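Local coordinates for protein mannitol dehydrogenase (Pseudomonas fluorescens, PDB 1LJ8) that binds NAD and probably interconverts mannitol and fructose as a mannitol 2-dehydrogenase, at residues 457-460 / 464-467; 380-385 / 405-410; 439-444 / 471-476; 336-341 / 391-396. All blocks are in the same frame, centred on the assembly; numbering follows the deposited sequence.

Interaction 1: 457-460 / 464-467; sequences TAIP and EFVA
Ile459 sets its CG1 over one face of the Phe465 ring. This atom sits 4.2 Å from the centroid of that ring and only 9° off the ring normal, so this is a CH-pi contact centred on the face. The CG2 methyl of Ile459 lies on the same side of the ring, displaced toward the rim. It touches Phe465 CE2 at 3.7 Å and comes almost as near to CD2. The two branches of one isoleucine therefore meet the centre and the rim of the same face. Phe465 has its CG anti to the backbone N (chi1 180°), which turns the ring to Ile459.

A smaller contact lies beside this one. Val466 CG2 packs at 3.7 Å against Ile459 O, and it is about 4.1 Å from Pro460 O. These are methyl-to-carbonyl touches without polar bonding. The pairing brings residues six or seven apart in sequence together, so the chain folds tightly back on itself just before a long helix. Asn461 ND2 bonds Thr457 O within this turn. Ser462 OG accepts a hydrogen bond from the backbone N-H of Phe465.

The contact joins the loop after helix 452-455 to the first turn of helix 463-488. Ile390 of helix 387-396 touches both Ile459 and Phe465. Helix 401-413 adds Ala404 and Val407 against the phenylalanine.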
loop_
_atom_site.group_PDB
_atom_site.type_symbol
_atom_site.label_atom_id
_atom_site.label_comp_id
_atom_site.label_asym_id
_atom_site.label_seq_id
_atom_site.Cartn_x
_atom_site.Cartn_y
_atom_site.Cartn_z
ATOM N N THR A 457 15.116 -5.942 -16.890
ATOM C CA THR A 457 16.111 -6.047 -17.957
ATOM C C THR A 457 15.653 -5.717 -19.372
ATOM O O THR A 457 16.488 -5.619 -20.269
ATOM C CB THR A 457 16.732 -7.465 -17.984
ATOM O OG1 THR A 457 15.692 -8.431 -18.142
ATOM C CG2 THR A 457 17.488 -7.742 -16.680
ATOM N N ALA A 458 14.358 -5.548 -19.582
ATOM C CA ALA A 458 13.840 -5.194 -20.914
ATOM C C ALA A 458 14.045 -3.707 -21.184
ATOM O O ALA A 458 14.571 -3.332 -22.230
ATOM C CB ALA A 458 12.356 -5.525 -21.030
ATOM N N ILE A 459 13.632 -2.877 -20.230
ATOM C CA ILE A 459 13.756 -1.413 -20.342
ATOM C C ILE A 459 15.161 -0.900 -20.754
ATOM O O ILE A 459 15.294 -0.184 -21.740
ATOM C CB ILE A 459 13.264 -0.759 -18.996
ATOM C CG1 ILE A 459 11.726 -0.637 -19.026
ATOM C CG2 ILE A 459 13.890 0.623 -18.749
ATOM C CD1 ILE A 459 11.140 -0.364 -17.608
ATOM N N PRO A 460 16.220 -1.264 -20.016
ATOM C CA PRO A 460 17.558 -0.779 -20.399
ATOM C C PRO A 460 18.063 -1.319 -21.726
ATOM O O PRO A 460 18.923 -0.737 -22.335
ATOM C CB PRO A 460 18.445 -1.239 -19.234
ATOM C CG PRO A 460 17.726 -2.460 -18.727
ATOM C CD PRO A 460 16.278 -1.988 -18.741
ATOM N N GLU A 464 14.006 1.523 -28.340
ATOM C CA GLU A 464 12.757 2.255 -28.474
ATOM C C GLU A 464 12.396 2.943 -27.142
ATOM O O GLU A 464 12.058 4.117 -27.097
ATOM C CB GLU A 464 11.589 1.312 -28.787
ATOM C CG GLU A 464 11.497 0.772 -30.235
ATOM C CD GLU A 464 12.579 -0.228 -30.617
ATOM O OE1 GLU A 464 12.654 -0.462 -31.848
ATOM O OE2 GLU A 464 13.328 -0.786 -29.759
ATOM N N PHE A 465 12.465 2.193 -26.060
ATOM C CA PHE A 465 12.056 2.789 -24.782
ATOM C C PHE A 465 13.068 3.824 -24.330
ATOM O O PHE A 465 12.707 4.908 -23.841
ATOM C CB PHE A 465 11.919 1.719 -23.685
ATOM C CG PHE A 465 11.503 2.311 -22.361
ATOM C CD1 PHE A 465 10.150 2.469 -22.065
ATOM C CD2 PHE A 465 12.455 2.789 -21.475
ATOM C CE1 PHE A 465 9.739 3.112 -20.887
ATOM C CE2 PHE A 465 12.074 3.435 -20.274
ATOM C CZ PHE A 465 10.723 3.594 -19.990
ATOM N N VAL A 466 14.350 3.507 -24.464
ATOM C CA VAL A 466 15.360 4.475 -24.031
ATOM C C VAL A 466 15.216 5.810 -24.808
ATOM O O VAL A 466 15.323 6.881 -24.219
ATOM C CB VAL A 466 16.783 3.902 -24.230
ATOM C CG1 VAL A 466 17.836 5.011 -24.000
ATOM C CG2 VAL A 466 17.014 2.763 -23.224
ATOM N N ALA A 467 14.950 5.744 -26.112
ATOM C CA ALA A 467 14.804 6.980 -26.910
ATOM C C ALA A 467 13.580 7.786 -26.429
ATOM O O ALA A 467 13.631 9.010 -26.321
ATOM C CB ALA A 467 14.630 6.628 -28.409
#

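Interaction 2: 380-385 / 405-410; sequences SKFPKF and LVVAAW
Phe382 bridges two antiparallel helices of the all-helical C-terminal part of the protein, striking Val406, Val407 and Trp410 of helix 401-413. The axes of segments 380-385 and 405-410 run at 178° to each other but stay 12.4 Å apart. This is plain packing between helices, with the Phe382 ring spanning the gap.

The tight part is the end of the ring. Phe382 CZ lies 3.7 Å from Trp410 CB and equally close to Val406 O. Its CE2 meets Val406 CG1 at 3.7 Å and Val407 CG2 at 3.8 Å, so the two valines share one ring atom. The pair with Trp410 is oblique, its planes turned 49° apart. Trp410 CG stands anti to its backbone N (chi1 -175°), which swings the indole to meet the phenylalanine.

Ser380 and Lys384 form the more open part of segment 380-385. Lys384 makes a salt bridge to Asp140, while Ser380 OG bonds Asp377. The buried Phe385 turns elsewhere, toward Glu133 and Asn191, both of which bind NAD. Phe382 itself remains about 14 Å from the bound cofactor, measured from its side chain. Tyr308 also meets the Trp410 ring. At the closest point of the contact, Phe382 CE1 sits over one indole face, 3.5 Å from Trp410 CG.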
loop_
_atom_site.group_PDB
_atom_site.type_symbol
_atom_site.label_atom_id
_atom_site.label_comp_id
_atom_site.label_asym_id
_atom_site.label_seq_id
_atom_site.Cartn_x
_atom_site.Cartn_y
_atom_site.Cartn_z
ATOM N N SER A 380 10.233 1.494 -4.969
ATOM C CA SER A 380 9.581 0.200 -4.752
ATOM C C SER A 380 8.296 0.055 -5.577
ATOM O O SER A 380 7.883 -1.072 -5.882
ATOM C CB SER A 380 9.175 -0.008 -3.264
ATOM O OG SER A 380 10.263 0.210 -2.350
ATOM N N LYS A 381 7.655 1.176 -5.900
ATOM C CA LYS A 381 6.384 1.134 -6.615
ATOM C C LYS A 381 6.505 0.913 -8.118
ATOM O O LYS A 381 5.670 0.207 -8.689
ATOM C CB LYS A 381 5.608 2.430 -6.364
ATOM C CG LYS A 381 5.117 2.539 -4.938
ATOM C CD LYS A 381 4.520 3.895 -4.689
ATOM C CE LYS A 381 3.849 3.890 -3.259
ATOM N NZ LYS A 381 3.351 5.240 -2.951
ATOM N N PHE A 382 7.519 1.498 -8.750
ATOM C CA PHE A 382 7.655 1.288 -10.181
ATOM C C PHE A 382 7.589 -0.165 -10.667
ATOM O O PHE A 382 6.833 -0.446 -11.597
ATOM C CB PHE A 382 8.922 1.974 -10.744
ATOM C CG PHE A 382 8.656 3.385 -11.258
ATOM C CD1 PHE A 382 8.952 4.487 -10.478
ATOM C CD2 PHE A 382 8.061 3.589 -12.507
ATOM C CE1 PHE A 382 8.679 5.772 -10.905
ATOM C CE2 PHE A 382 7.771 4.883 -12.959
ATOM C CZ PHE A 382 8.084 5.992 -12.153
ATOM N N PRO A 383 8.360 -1.106 -10.063
ATOM C CA PRO A 383 8.318 -2.505 -10.528
ATOM C C PRO A 383 6.984 -3.202 -10.303
ATOM O O PRO A 383 6.717 -4.228 -10.931
ATOM C CB PRO A 383 9.489 -3.191 -9.756
ATOM C CG PRO A 383 9.617 -2.325 -8.476
ATOM C CD PRO A 383 9.417 -0.896 -9.044
ATOM N N LYS A 384 6.152 -2.667 -9.403
ATOM C CA LYS A 384 4.835 -3.254 -9.182
ATOM C C LYS A 384 3.753 -2.636 -10.051
ATOM O O LYS A 384 2.902 -3.350 -10.580
ATOM C CB LYS A 384 4.376 -3.056 -7.724
ATOM C CG LYS A 384 4.786 -4.159 -6.791
ATOM C CD LYS A 384 6.271 -4.243 -6.636
ATOM C CE LYS A 384 6.632 -5.403 -5.688
ATOM N NZ LYS A 384 8.091 -5.654 -5.667
ATOM N N PHE A 385 3.794 -1.309 -10.186
ATOM C CA PHE A 385 2.704 -0.578 -10.835
ATOM C C PHE A 385 2.831 -0.237 -12.296
ATOM O O PHE A 385 1.790 -0.106 -12.974
ATOM C CB PHE A 385 2.468 0.802 -10.163
ATOM C CG PHE A 385 2.197 0.767 -8.670
ATOM C CD1 PHE A 385 2.182 1.978 -7.944
ATOM C CD2 PHE A 385 1.919 -0.441 -7.976
ATOM C CE1 PHE A 385 1.891 1.981 -6.535
ATOM C CE2 PHE A 385 1.636 -0.444 -6.569
ATOM C CZ PHE A 385 1.618 0.764 -5.858
ATOM N N LEU A 405 7.053 8.478 -20.275
ATOM C CA LEU A 405 6.921 9.807 -19.654
ATOM C C LEU A 405 6.799 9.665 -18.137
ATOM O O LEU A 405 7.286 10.530 -17.415
ATOM C CB LEU A 405 5.691 10.575 -20.231
ATOM C CG LEU A 405 5.445 11.971 -19.616
ATOM C CD1 LEU A 405 6.675 12.891 -19.933
ATOM C CD2 LEU A 405 4.146 12.590 -20.193
ATOM N N VAL A 406 6.152 8.596 -17.650
ATOM C CA VAL A 406 6.048 8.409 -16.192
ATOM C C VAL A 406 7.457 8.289 -15.577
ATOM O O VAL A 406 7.756 8.863 -14.510
ATOM C CB VAL A 406 5.253 7.128 -15.833
ATOM C CG1 VAL A 406 5.082 7.063 -14.279
ATOM C CG2 VAL A 406 3.885 7.115 -16.530
ATOM N N VAL A 407 8.317 7.499 -16.232
ATOM C CA VAL A 407 9.681 7.271 -15.751
ATOM C C VAL A 407 10.530 8.560 -15.884
ATOM O O VAL A 407 11.355 8.864 -15.010
ATOM C CB VAL A 407 10.359 6.079 -16.527
ATOM C CG1 VAL A 407 11.789 5.774 -15.952
ATOM C CG2 VAL A 407 9.498 4.828 -16.384
ATOM N N ALA A 408 10.366 9.275 -17.004
ATOM C CA ALA A 408 11.077 10.519 -17.222
ATOM C C ALA A 408 10.632 11.550 -16.140
ATOM O O ALA A 408 11.464 12.338 -15.603
ATOM C CB ALA A 408 10.745 11.058 -18.652
ATOM N N ALA A 409 9.331 11.562 -15.852
ATOM C CA ALA A 409 8.786 12.517 -14.851
ATOM C C ALA A 409 9.429 12.219 -13.495
ATOM O O ALA A 409 9.820 13.131 -12.756
ATOM C CB ALA A 409 7.241 12.375 -14.746
ATOM N N TRP A 410 9.504 10.935 -13.148
ATOM C CA TRP A 410 10.142 10.560 -11.869
ATOM C C TRP A 410 11.607 11.023 -11.861
ATOM O O TRP A 410 12.093 11.561 -10.846
ATOM C CB TRP A 410 10.111 9.024 -11.668
ATOM C CG TRP A 410 10.648 8.581 -10.335
ATOM C CD1 TRP A 410 10.194 8.997 -9.100
ATOM C CD2 TRP A 410 11.671 7.596 -10.076
ATOM N NE1 TRP A 410 10.864 8.311 -8.098
ATOM C CE2 TRP A 410 11.770 7.455 -8.661
ATOM C CE3 TRP A 410 12.496 6.821 -10.888
ATOM C CZ2 TRP A 410 12.674 6.566 -8.047
ATOM C CZ3 TRP A 410 13.409 5.925 -10.280
ATOM C CH2 TRP A 410 13.482 5.814 -8.863
#

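Interaction 3: 439-444 / 471-476; sequences SDDALI and RCYGSL
Tyr473 reaches from helix 463-488 to segment 439-444 and ends in a hydrogen bond to Asp441. From CB, its CG is anti to the backbone N (chi1 -177°), which sends the ring out toward that segment. On one side of the ring, Tyr473 CE1 meets Ile444 CD1 at 3.9 Å. On the other side, CE2 of the tyrosine lies 3.6 Å from Asp441 OD2. Further out, Tyr473 CZ is pressed harder, with Ile444 CD1 at 3.4 Å.

The tip is the polar end. Tyr473 OH donates to Asp441 OD2 at 2.7 Å. The hydroxyl comes from above the carboxylate plane, 44° out of it. The carboxylate and ring planes stand nearly perpendicular, at 88°. Ile444 CD1 also lies close to that hydroxyl, so the polar tip is flanked by a methyl group.

Asp441 has further charged partners. Its OD1 makes a salt bridge with Arg477, and Lys415 forms a long, weak ion pair with OD2. These positive neighbours would be expected to favour the ionised carboxylate.

The contact ties the loop that follows helix 431-437, together with the start of helix 444-448, to helix 463-488. Leu412 of helix 401-413 packs on Tyr473, and Phe469 of helix 463-488 touches Ile444.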
loop_
_atom_site.group_PDB
_atom_site.type_symbol
_atom_site.label_atom_id
_atom_site.label_comp_id
_atom_site.label_asym_id
_atom_site.label_seq_id
_atom_site.Cartn_x
_atom_site.Cartn_y
_atom_site.Cartn_z
ATOM N N SER A 439 22.198 13.044 -11.017
ATOM C CA SER A 439 23.092 14.178 -10.807
ATOM C C SER A 439 23.691 14.729 -12.126
ATOM O O SER A 439 24.093 15.897 -12.203
ATOM C CB SER A 439 24.197 13.764 -9.835
ATOM O OG SER A 439 25.015 12.770 -10.408
ATOM N N ASP A 440 23.710 13.911 -13.168
ATOM C CA ASP A 440 24.253 14.325 -14.468
ATOM C C ASP A 440 23.200 14.034 -15.543
ATOM O O ASP A 440 22.951 12.858 -15.842
ATOM C CB ASP A 440 25.509 13.506 -14.750
ATOM C CG ASP A 440 26.308 14.025 -15.938
ATOM O OD1 ASP A 440 25.744 14.245 -17.041
ATOM O OD2 ASP A 440 27.529 14.186 -15.757
ATOM N N ASP A 441 22.601 15.079 -16.124
ATOM C CA ASP A 441 21.552 14.899 -17.141
ATOM C C ASP A 441 21.979 13.971 -18.262
ATOM O O ASP A 441 21.196 13.130 -18.721
ATOM C CB ASP A 441 21.149 16.223 -17.809
ATOM C CG ASP A 441 19.978 16.929 -17.124
ATOM O OD1 ASP A 441 19.479 17.886 -17.737
ATOM O OD2 ASP A 441 19.558 16.563 -16.003
ATOM N N ALA A 442 23.213 14.136 -18.731
ATOM C CA ALA A 442 23.697 13.308 -19.844
ATOM C C ALA A 442 23.819 11.827 -19.512
ATOM O O ALA A 442 23.810 10.980 -20.413
ATOM C CB ALA A 442 25.045 13.826 -20.337
ATOM N N LEU A 443 23.935 11.510 -18.225
ATOM C CA LEU A 443 24.102 10.126 -17.838
ATOM C C LEU A 443 22.872 9.482 -17.192
ATOM O O LEU A 443 22.934 8.337 -16.759
ATOM C CB LEU A 443 25.290 10.010 -16.883
ATOM C CG LEU A 443 26.682 10.342 -17.463
ATOM C CD1 LEU A 443 27.703 10.368 -16.310
ATOM C CD2 LEU A 443 27.103 9.314 -18.478
ATOM N N ILE A 444 21.757 10.203 -17.153
ATOM C CA ILE A 444 20.557 9.674 -16.507
ATOM C C ILE A 444 20.043 8.384 -17.140
ATOM O O ILE A 444 19.758 7.414 -16.433
ATOM C CB ILE A 444 19.440 10.757 -16.453
ATOM C CG1 ILE A 444 19.855 11.834 -15.455
ATOM C CG2 ILE A 444 18.062 10.128 -16.082
ATOM C CD1 ILE A 444 19.023 13.112 -15.514
ATOM N N ARG A 471 13.636 11.575 -24.862
ATOM C CA ARG A 471 12.807 12.640 -25.490
ATOM C C ARG A 471 11.930 13.279 -24.387
ATOM O O ARG A 471 11.811 14.506 -24.272
ATOM C CB ARG A 471 11.799 12.058 -26.516
ATOM C CG ARG A 471 12.365 11.543 -27.807
ATOM C CD ARG A 471 11.249 11.335 -28.804
ATOM N NE ARG A 471 10.460 10.107 -28.615
ATOM C CZ ARG A 471 10.842 8.913 -29.064
ATOM N NH1 ARG A 471 11.991 8.775 -29.701
ATOM N NH2 ARG A 471 10.045 7.862 -28.953
ATOM N N CYS A 472 11.273 12.417 -23.631
ATOM C CA CYS A 472 10.383 12.873 -22.554
ATOM C C CYS A 472 11.108 13.681 -21.509
ATOM O O CYS A 472 10.639 14.766 -21.109
ATOM C CB CYS A 472 9.652 11.670 -21.880
ATOM S SG CYS A 472 8.351 10.946 -22.952
ATOM N N TYR A 473 12.236 13.167 -21.040
ATOM C CA TYR A 473 12.991 13.901 -20.012
ATOM C C TYR A 473 13.434 15.298 -20.515
ATOM O O TYR A 473 13.264 16.320 -19.823
ATOM C CB TYR A 473 14.186 13.078 -19.598
ATOM C CG TYR A 473 14.986 13.727 -18.497
ATOM C CD1 TYR A 473 14.629 13.560 -17.168
ATOM C CD2 TYR A 473 16.052 14.575 -18.800
ATOM C CE1 TYR A 473 15.324 14.239 -16.145
ATOM C CE2 TYR A 473 16.756 15.272 -17.806
ATOM C CZ TYR A 473 16.377 15.097 -16.476
ATOM O OH TYR A 473 17.022 15.790 -15.464
ATOM N N GLY A 474 14.016 15.342 -21.720
ATOM C CA GLY A 474 14.433 16.630 -22.252
ATOM C C GLY A 474 13.258 17.583 -22.410
ATOM O O GLY A 474 13.385 18.778 -22.109
ATOM N N SER A 475 12.120 17.072 -22.862
ATOM C CA SER A 475 10.977 17.945 -23.061
ATOM C C SER A 475 10.479 18.462 -21.695
ATOM O O SER A 475 10.193 19.654 -21.520
ATOM C CB SER A 475 9.859 17.204 -23.777
ATOM O OG SER A 475 8.777 18.087 -24.017
ATOM N N LEU A 476 10.378 17.568 -20.724
ATOM C CA LEU A 476 9.936 18.043 -19.419
ATOM C C LEU A 476 10.851 19.162 -18.875
ATOM O O LEU A 476 10.389 20.180 -18.329
ATOM C CB LEU A 476 9.905 16.850 -18.433
ATOM C CG LEU A 476 8.708 15.908 -18.618
ATOM C CD1 LEU A 476 8.829 14.754 -17.569
ATOM C CD2 LEU A 476 7.392 16.669 -18.399
#

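Interaction 4: 336-341 / 391-396; sequences DLDVTP and NRLIAD
Leu393 packs its two methyl groups against Asp338, one on the side chain and one on the backbone. Its CD1 lies 4.1 Å from Asp338 CG and about as far from CB. Its CD2 lies 4.0 Å from Asp338 O. The side chains of Asp338 and Leu393 cross at about a right angle. Both residues are buried. The polar end of Asp338 is turned to Arg402 of helix 401-413, whose NE makes a salt bridge to OD2.

The second link is through water. Arg392 NH2 and Pro341 O are 3.7 Å apart, and one water joins them. It accepts from Arg392 NH2 at 2.7 Å and donates to Pro341 O at 3.2 Å. This water lies at the edge of the guanidinium, in its plane. Arg392 can reach there because its chain bends at chi2 (63°). The guanidinium is also held from within its own segment. Arg392 NE makes a salt bridge to Asp396 OD2 at 2.9 Å, four residues on, meeting the syn side of that carboxylate.

The contact packs the end of helix 325-339 and the following 3-10 turn against helix 387-396. Arg398 bonds Leu337 O and makes a salt bridge to Asp396. Asp396 OD2 thus has two positive partners, which would favour its charged form. The direct touches are largely methyl groups on polar atoms, and the polar link between the segments runs through water.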
loop_
_atom_site.group_PDB
_atom_site.type_symbol
_atom_site.label_atom_id
_atom_site.label_comp_id
_atom_site.label_asym_id
_atom_site.label_seq_id
_atom_site.Cartn_x
_atom_site.Cartn_y
_atom_site.Cartn_z
ATOM N N ASP A 336 -6.565 3.353 -21.315
ATOM C CA ASP A 336 -7.207 2.747 -22.485
ATOM C C ASP A 336 -6.290 2.105 -23.500
ATOM O O ASP A 336 -6.586 1.016 -24.000
ATOM C CB ASP A 336 -8.059 3.775 -23.255
ATOM C CG ASP A 336 -9.226 4.304 -22.456
ATOM O OD1 ASP A 336 -9.686 3.661 -21.495
ATOM O OD2 ASP A 336 -9.713 5.402 -22.790
ATOM N N LEU A 337 -5.166 2.756 -23.798
ATOM C CA LEU A 337 -4.290 2.240 -24.852
ATOM C C LEU A 337 -3.124 1.389 -24.396
ATOM O O LEU A 337 -2.673 0.496 -25.120
ATOM C CB LEU A 337 -3.729 3.397 -25.659
ATOM C CG LEU A 337 -4.773 4.386 -26.198
ATOM C CD1 LEU A 337 -4.059 5.600 -26.776
ATOM C CD2 LEU A 337 -5.635 3.682 -27.266
ATOM N N ASP A 338 -2.638 1.643 -23.179
ATOM C CA ASP A 338 -1.465 0.904 -22.723
ATOM C C ASP A 338 -1.769 -0.237 -21.782
ATOM O O ASP A 338 -1.254 -1.340 -21.977
ATOM C CB ASP A 338 -0.439 1.872 -22.075
ATOM C CG ASP A 338 0.015 2.989 -23.043
ATOM O OD1 ASP A 338 0.053 2.708 -24.272
ATOM O OD2 ASP A 338 0.340 4.127 -22.590
ATOM N N VAL A 339 -2.620 0.010 -20.788
ATOM C CA VAL A 339 -2.914 -1.035 -19.807
ATOM C C VAL A 339 -4.040 -1.995 -20.183
ATOM O O VAL A 339 -3.878 -3.201 -20.084
ATOM C CB VAL A 339 -3.262 -0.375 -18.394
ATOM C CG1 VAL A 339 -3.611 -1.478 -17.358
ATOM C CG2 VAL A 339 -2.054 0.515 -17.924
ATOM N N THR A 340 -5.179 -1.452 -20.605
ATOM C CA THR A 340 -6.349 -2.292 -20.876
ATOM C C THR A 340 -6.127 -3.511 -21.743
ATOM O O THR A 340 -6.557 -4.619 -21.378
ATOM C CB THR A 340 -7.544 -1.413 -21.416
ATOM O OG1 THR A 340 -7.985 -0.527 -20.372
ATOM C CG2 THR A 340 -8.727 -2.302 -21.808
ATOM N N PRO A 341 -5.430 -3.362 -22.878
ATOM C CA PRO A 341 -5.208 -4.543 -23.743
ATOM C C PRO A 341 -4.407 -5.657 -23.077
ATOM O O PRO A 341 -4.346 -6.786 -23.594
ATOM C CB PRO A 341 -4.413 -3.982 -24.935
ATOM C CG PRO A 341 -4.762 -2.509 -24.983
ATOM C CD PRO A 341 -4.811 -2.151 -23.463
ATOM N N ASN A 391 6.989 -3.402 -19.836
ATOM C CA ASN A 391 7.589 -4.605 -20.444
ATOM C C ASN A 391 6.696 -5.204 -21.520
ATOM O O ASN A 391 7.171 -5.744 -22.533
ATOM C CB ASN A 391 7.853 -5.698 -19.388
ATOM C CG ASN A 391 9.010 -5.355 -18.468
ATOM O OD1 ASN A 391 9.817 -4.460 -18.769
ATOM N ND2 ASN A 391 9.085 -6.052 -17.318
ATOM N N ARG A 392 5.403 -5.174 -21.274
ATOM C CA ARG A 392 4.471 -5.732 -22.252
ATOM C C ARG A 392 4.485 -4.854 -23.509
ATOM O O ARG A 392 4.427 -5.341 -24.637
ATOM C CB ARG A 392 3.060 -5.808 -21.628
ATOM C CG ARG A 392 1.920 -6.157 -22.602
ATOM C CD ARG A 392 2.128 -7.584 -23.214
ATOM N NE ARG A 392 0.886 -8.001 -23.867
ATOM C CZ ARG A 392 -0.131 -8.593 -23.224
ATOM N NH1 ARG A 392 -0.049 -8.856 -21.924
ATOM N NH2 ARG A 392 -1.257 -8.864 -23.884
ATOM N N LEU A 393 4.551 -3.540 -23.336
ATOM C CA LEU A 393 4.582 -2.678 -24.518
ATOM C C LEU A 393 5.852 -2.938 -25.328
ATOM O O LEU A 393 5.816 -2.996 -26.564
ATOM C CB LEU A 393 4.530 -1.194 -24.123
ATOM C CG LEU A 393 3.296 -0.758 -23.296
ATOM C CD1 LEU A 393 3.379 0.734 -22.882
ATOM C CD2 LEU A 393 2.041 -0.990 -24.147
ATOM N N ILE A 394 6.966 -3.142 -24.631
ATOM C CA ILE A 394 8.235 -3.412 -25.307
ATOM C C ILE A 394 8.121 -4.750 -26.053
ATOM O O ILE A 394 8.422 -4.823 -27.242
ATOM C CB ILE A 394 9.404 -3.458 -24.300
ATOM C CG1 ILE A 394 9.704 -2.026 -23.805
ATOM C CG2 ILE A 394 10.689 -4.083 -24.987
ATOM C CD1 ILE A 394 10.658 -2.024 -22.582
ATOM N N ALA A 395 7.644 -5.781 -25.375
ATOM C CA ALA A 395 7.514 -7.105 -26.020
ATOM C C ALA A 395 6.581 -7.099 -27.212
ATOM O O ALA A 395 6.811 -7.855 -28.170
ATOM C CB ALA A 395 7.028 -8.148 -25.015
ATOM N N ASP A 396 5.526 -6.289 -27.161
ATOM C CA ASP A 396 4.569 -6.252 -28.246
ATOM C C ASP A 396 4.965 -5.312 -29.377
ATOM O O ASP A 396 4.301 -5.307 -30.416
ATOM C CB ASP A 396 3.181 -5.790 -27.770
ATOM C CG ASP A 396 2.456 -6.813 -26.922
ATOM O OD1 ASP A 396 2.825 -8.017 -26.923
ATOM O OD2 ASP A 396 1.490 -6.392 -26.264
HETATM O O HOH W 1 -3.486 -9.691 -22.641
#

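From the N terminus, helix 325-339 comes first. Interaction 4 closes a loop from its end to helix 387-396. Interaction 2 starts within that loop, on helix 378-385, and closes beyond it on helix 401-413, so the two cross. Interactions 3 and 1 follow later in the chain. Interaction 3 opens at 439-444 and closes on helix 463-488, and its loop encloses the short one of interaction 1. Both end on that helix. Packing joins the set: Ile394 touches Ile459, and Ala408 lies against Cys472. Helices 325-339, 378-385, 387-396, 401-413 and 463-488 are thereby tied together in the helical C-terminal domain.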